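PDB 3K4U: binding component of ABC transporter from Wolinella succinogenes, which binds lysine in the crystal and probably serves as the extracytoplasmic solute-binding component of an ABC transporter. Local coordinates for residues F202-W205 with L206-L210; Q212-D216 with G217-E221. All coordinates share one frame; numbering follows the deposited sequence.

Contact 1 (F202-W205 with L206-L210); sequences FLNW and LNHFL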
loop_
_atom_site.group_PDB
_atom_site.type_symbol
_atom_site.label_atom_id
_atom_site.label_comp_id
_atom_site.label_asym_id
_atom_site.label_seq_id
_atom_site.Cartn_x
_atom_site.Cartn_y
_atom_site.Cartn_z
ATOM N N PHE E 202 -10.346 31.071 2.669
ATOM C CA PHE E 202 -11.659 30.526 2.600
ATOM C C PHE E 202 -11.579 29.194 1.876
ATOM O O PHE E 202 -12.221 28.253 2.294
ATOM C CB PHE E 202 -12.592 31.528 1.911
ATOM C CG PHE E 202 -14.029 31.110 1.875
ATOM C CD1 PHE E 202 -14.586 30.436 2.914
ATOM C CD2 PHE E 202 -14.824 31.432 0.784
ATOM C CE1 PHE E 202 -15.921 30.079 2.899
ATOM C CE2 PHE E 202 -16.188 31.045 0.738
ATOM C CZ PHE E 202 -16.737 30.370 1.813
ATOM N N LEU E 203 -10.813 29.139 0.776
ATOM C CA LEU E 203 -10.324 27.867 0.178
ATOM C C LEU E 203 -9.768 26.883 1.187
ATOM O O LEU E 203 -10.193 25.723 1.220
ATOM C CB LEU E 203 -9.200 28.142 -0.788
ATOM C CG LEU E 203 -9.558 28.266 -2.241
ATOM C CD1 LEU E 203 -8.301 28.604 -2.993
ATOM C CD2 LEU E 203 -10.081 26.922 -2.574
ATOM N N ASN E 204 -8.826 27.317 2.022
ATOM C CA ASN E 204 -8.353 26.428 3.067
ATOM C C ASN E 204 -9.537 25.874 3.793
ATOM O O ASN E 204 -9.647 24.670 3.930
ATOM C CB ASN E 204 -7.450 27.138 4.069
ATOM C CG ASN E 204 -6.678 26.173 4.913
ATOM O OD1 ASN E 204 -6.778 26.148 6.145
ATOM N ND2 ASN E 204 -5.895 25.351 4.250
ATOM N N TRP E 205 -10.456 26.748 4.227
ATOM C CA TRP E 205 -11.599 26.323 5.058
ATOM C C TRP E 205 -12.480 25.351 4.326
ATOM O O TRP E 205 -12.851 24.306 4.865
ATOM C CB TRP E 205 -12.434 27.498 5.541
ATOM C CG TRP E 205 -13.395 27.072 6.612
ATOM C CD1 TRP E 205 -13.163 27.084 7.935
ATOM C CD2 TRP E 205 -14.715 26.553 6.432
ATOM N NE1 TRP E 205 -14.251 26.567 8.603
ATOM C CE2 TRP E 205 -15.225 26.266 7.690
ATOM C CE3 TRP E 205 -15.516 26.303 5.311
ATOM C CZ2 TRP E 205 -16.493 25.722 7.883
ATOM C CZ3 TRP E 205 -16.801 25.784 5.492
ATOM C CH2 TRP E 205 -17.268 25.482 6.773
ATOM N N LEU E 206 -12.817 25.673 3.092
ATOM C CA LEU E 206 -13.686 24.793 2.336
ATOM C C LEU E 206 -13.091 23.413 2.103
ATOM O O LEU E 206 -13.761 22.407 2.326
ATOM C CB LEU E 206 -14.031 25.405 0.998
ATOM C CG LEU E 206 -15.072 26.504 0.891
ATOM C CD1 LEU E 206 -15.784 26.569 2.187
ATOM C CD2 LEU E 206 -14.356 27.748 0.606
ATOM N N ASN E 207 -11.830 23.371 1.656
ATOM C CA ASN E 207 -11.131 22.108 1.372
ATOM C C ASN E 207 -11.135 21.210 2.603
ATOM O O ASN E 207 -11.394 20.007 2.509
ATOM C CB ASN E 207 -9.713 22.404 0.936
ATOM C CG ASN E 207 -9.615 22.806 -0.534
ATOM O OD1 ASN E 207 -10.486 22.496 -1.342
ATOM N ND2 ASN E 207 -8.545 23.496 -0.883
ATOM N N HIS E 208 -10.919 21.795 3.776
ATOM C CA HIS E 208 -10.954 20.977 4.972
ATOM C C HIS E 208 -12.381 20.578 5.405
ATOM O O HIS E 208 -12.561 19.519 6.009
ATOM C CB HIS E 208 -10.226 21.658 6.118
ATOM C CG HIS E 208 -8.748 21.570 6.016
ATOM N ND1 HIS E 208 -7.951 22.681 5.867
ATOM C CD2 HIS E 208 -7.913 20.498 6.031
ATOM C CE1 HIS E 208 -6.685 22.294 5.808
ATOM N NE2 HIS E 208 -6.636 20.976 5.901
ATOM N N PHE E 209 -13.373 21.421 5.093
ATOM C CA PHE E 209 -14.786 21.105 5.346
ATOM C C PHE E 209 -15.207 19.966 4.443
ATOM O O PHE E 209 -15.905 19.035 4.886
ATOM C CB PHE E 209 -15.702 22.346 5.154
ATOM C CG PHE E 209 -17.152 22.001 4.918
ATOM C CD1 PHE E 209 -17.975 21.628 5.970
ATOM C CD2 PHE E 209 -17.682 22.038 3.647
ATOM C CE1 PHE E 209 -19.317 21.262 5.752
ATOM C CE2 PHE E 209 -19.036 21.674 3.429
ATOM C CZ PHE E 209 -19.840 21.276 4.487
ATOM N N LEU E 210 -14.751 20.013 3.191
ATOM C CA LEU E 210 -15.006 18.902 2.247
ATOM C C LEU E 210 -14.395 17.596 2.718
ATOM O O LEU E 210 -15.058 16.567 2.688
ATOM C CB LEU E 210 -14.528 19.224 0.846
ATOM C CG LEU E 210 -14.912 18.247 -0.261
ATOM C CD1 LEU E 210 -16.414 17.995 -0.318
ATOM C CD2 LEU E 210 -14.439 18.759 -1.617
#
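Asn204 O is gripped twice by His208, which lies one helical turn further on. The backbone N of His208 gives a sound bond to it, 3.1 Å from N to O, and the ring adds a weak one from ND1, 3.3 Å from the same oxygen. The imidazole reaches back because CG stands beside the backbone N of His208 (chi1 -77°); its edge then faces the Asn204 side chain, whose amide plane is turned 80° from the ring. That amide has its main business outside the chain: Asn204 OD1 accepts from Phe84 N and Asn79 ND2 of the second subunit.

One residue along, Phe209 N bonds to Trp205 O at 2.9 Å. Phe209 CB rests over the face of the indole in a CH-pi contact, 4.0 Å from the centroid of the Trp205 six-membered ring. The two aromatic planes are nearly parallel but slid apart, so they barely overlap. Toward the start of the helix Leu206 CD2 sits over the Phe202 ring, although the modelled branch is too close to Phe202 O for its exact place to be trusted.

Trp205 and Phe209 pack on helix 30-41, and Trp205 NE1 reaches Gln76 O of the second subunit. Phe202 and Leu203 lie against strand 189-195, so this largely buried part of helix 200-216 lies among helix 30-41, strand 189-195 and a neighbouring subunit.

Contact 2 (Q212-D216 with G217-E221); sequences QIKHD and GSYDE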
loop_
_atom_site.group_PDB
_atom_site.type_symbol
_atom_site.label_atom_id
_atom_site.label_comp_id
_atom_site.label_asym_id
_atom_site.label_seq_id
_atom_site.Cartn_x
_atom_site.Cartn_y
_atom_site.Cartn_z
ATOM N N GLN E 212 -13.760 16.769 5.789
ATOM C CA GLN E 212 -14.567 16.378 6.965
ATOM C C GLN E 212 -15.855 15.628 6.652
ATOM O O GLN E 212 -16.211 14.672 7.341
ATOM C CB GLN E 212 -14.915 17.581 7.841
ATOM C CG GLN E 212 -14.167 17.618 9.168
ATOM C CD GLN E 212 -14.717 16.637 10.210
ATOM O OE1 GLN E 212 -14.053 16.352 11.198
ATOM N NE2 GLN E 212 -15.932 16.154 10.006
ATOM N N ILE E 213 -16.565 16.055 5.616
ATOM C CA ILE E 213 -17.851 15.417 5.346
ATOM C C ILE E 213 -17.741 14.140 4.540
ATOM O O ILE E 213 -18.601 13.248 4.659
ATOM C CB ILE E 213 -18.919 16.395 4.852
ATOM C CG1 ILE E 213 -18.484 17.116 3.593
ATOM C CG2 ILE E 213 -19.096 17.445 5.920
ATOM C CD1 ILE E 213 -19.589 17.382 2.647
ATOM N N LYS E 214 -16.665 14.020 3.774
ATOM C CA LYS E 214 -16.299 12.724 3.164
ATOM C C LYS E 214 -15.977 11.636 4.213
ATOM O O LYS E 214 -16.334 10.477 4.018
ATOM C CB LYS E 214 -15.102 12.876 2.231
ATOM C CG LYS E 214 -15.264 13.874 1.101
ATOM C CD LYS E 214 -15.951 13.218 -0.113
ATOM C CE LYS E 214 -15.648 14.018 -1.376
ATOM N NZ LYS E 214 -16.530 13.584 -2.506
ATOM N N HIS E 215 -15.337 12.012 5.322
ATOM C CA HIS E 215 -14.918 11.045 6.344
ATOM C C HIS E 215 -15.924 10.861 7.502
ATOM O O HIS E 215 -15.971 9.842 8.126
ATOM C CB HIS E 215 -13.474 11.370 6.813
ATOM C CG HIS E 215 -12.462 11.371 5.695
ATOM N ND1 HIS E 215 -11.692 12.472 5.374
ATOM C CD2 HIS E 215 -12.118 10.412 4.797
ATOM C CE1 HIS E 215 -10.917 12.196 4.338
ATOM N NE2 HIS E 215 -11.150 10.948 3.972
ATOM N N ASP E 216 -16.742 11.865 7.754
ATOM C CA ASP E 216 -17.919 11.817 8.654
ATOM C C ASP E 216 -18.974 10.762 8.390
ATOM O O ASP E 216 -19.577 10.278 9.317
ATOM C CB ASP E 216 -18.721 13.116 8.478
ATOM C CG ASP E 216 -18.287 14.177 9.398
ATOM O OD1 ASP E 216 -17.337 13.890 10.156
ATOM O OD2 ASP E 216 -18.893 15.277 9.374
ATOM N N GLY E 217 -19.284 10.493 7.129
ATOM C CA GLY E 217 -20.523 9.804 6.814
ATOM C C GLY E 217 -21.599 10.772 6.315
ATOM O O GLY E 217 -22.493 10.362 5.582
ATOM N N SER E 218 -21.502 12.052 6.694
ATOM C CA SER E 218 -22.363 13.117 6.171
ATOM C C SER E 218 -22.475 13.039 4.666
ATOM O O SER E 218 -23.559 12.797 4.110
ATOM C CB SER E 218 -21.805 14.493 6.535
ATOM O OG SER E 218 -21.908 14.740 7.922
ATOM N N TYR E 219 -21.349 13.243 3.984
ATOM C CA TYR E 219 -21.373 13.214 2.530
ATOM C C TYR E 219 -22.175 11.992 2.024
ATOM O O TYR E 219 -23.122 12.142 1.242
ATOM C CB TYR E 219 -19.958 13.210 1.958
ATOM C CG TYR E 219 -19.939 13.299 0.465
ATOM C CD1 TYR E 219 -19.783 14.522 -0.171
ATOM C CD2 TYR E 219 -20.078 12.153 -0.321
ATOM C CE1 TYR E 219 -19.759 14.598 -1.543
ATOM C CE2 TYR E 219 -20.074 12.236 -1.697
ATOM C CZ TYR E 219 -19.918 13.461 -2.275
ATOM O OH TYR E 219 -19.920 13.552 -3.606
ATOM N N ASP E 220 -21.815 10.795 2.490
ATOM C CA ASP E 220 -22.407 9.568 1.952
ATOM C C ASP E 220 -23.901 9.570 2.125
ATOM O O ASP E 220 -24.642 9.199 1.214
ATOM C CB ASP E 220 -21.769 8.340 2.586
ATOM C CG ASP E 220 -20.275 8.309 2.355
ATOM O OD1 ASP E 220 -19.524 8.432 3.344
ATOM O OD2 ASP E 220 -19.849 8.237 1.182
ATOM N N GLU E 221 -24.326 10.016 3.302
ATOM C CA GLU E 221 -25.726 10.204 3.636
ATOM C C GLU E 221 -26.398 11.133 2.603
ATOM O O GLU E 221 -27.258 10.708 1.842
ATOM C CB GLU E 221 -25.787 10.810 5.026
ATOM C CG GLU E 221 -27.105 10.672 5.727
ATOM C CD GLU E 221 -26.969 10.992 7.207
ATOM O OE1 GLU E 221 -27.925 11.582 7.785
ATOM O OE2 GLU E 221 -25.892 10.663 7.774
HETATM O O HOH W 1 -19.464 10.744 4.040
#
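Lys214 lies alongside Tyr219, the two side chains pointing the same way. From CB the lysine chain starts away from the following turn, then bends at chi2 (-86°), which swings it back over the phenol. CD comes first, 4.1 Å from the centroid of the Tyr219 ring and almost straight above its face. CE passes near Tyr219 CE1, and NZ ends over the same face toward the hydroxyl side, 3.4 Å from Tyr219 CZ, in a cation-pi contact. NZ also donates to the backbone O of Tyr88, a carbonyl that Tyr219 OH reaches through a weak bond.

Ile213 CD1 meets the edge of the ring, 4.0 Å from Tyr219 CD1. In the backbone, Ile213 O accepts from Tyr219 N at 2.8 Å, the donor standing well above the carbonyl plane, and a water that accepts from Asp220 N also lies within bonding reach of this oxygen. Gly217 makes the corner possible: its positive phi (101°) would jam any CB against Asp216 O, and it is the N-cap of helix 218-228. Across the corner Ser218 OG bonds weakly to Asp216 OD2.

A leucine at Tyr219 would probably leave the Lys214 ammonium without its aromatic face and remove the weak bond from the hydroxyl to Tyr88 O. The lysine thus serves both as greasy cover, through its methylenes, and as a charge shared between a pi cloud and a carbonyl.

How the contacts relate
Contact 1 comes first along the chain and contact 2 follows it, their centres 14 Å apart and about 21 and 20 Å from the centre of the chain. Helix 200-216 carries both: contact 1 lies within its body, whereas contact 2 holds the corner where the chain turns into helix 218-228. Tyr88 touches both regions: Leu210 packs on it, and Lys214 bonds to its carbonyl. Gln76 of the second subunit likewise faces Trp205 and Gln212. The Tyr219 side chain is about 14 Å from the bound lysine, and none of the residues of either contact is among those that line its pocket; residues of both contacts meet the second subunit.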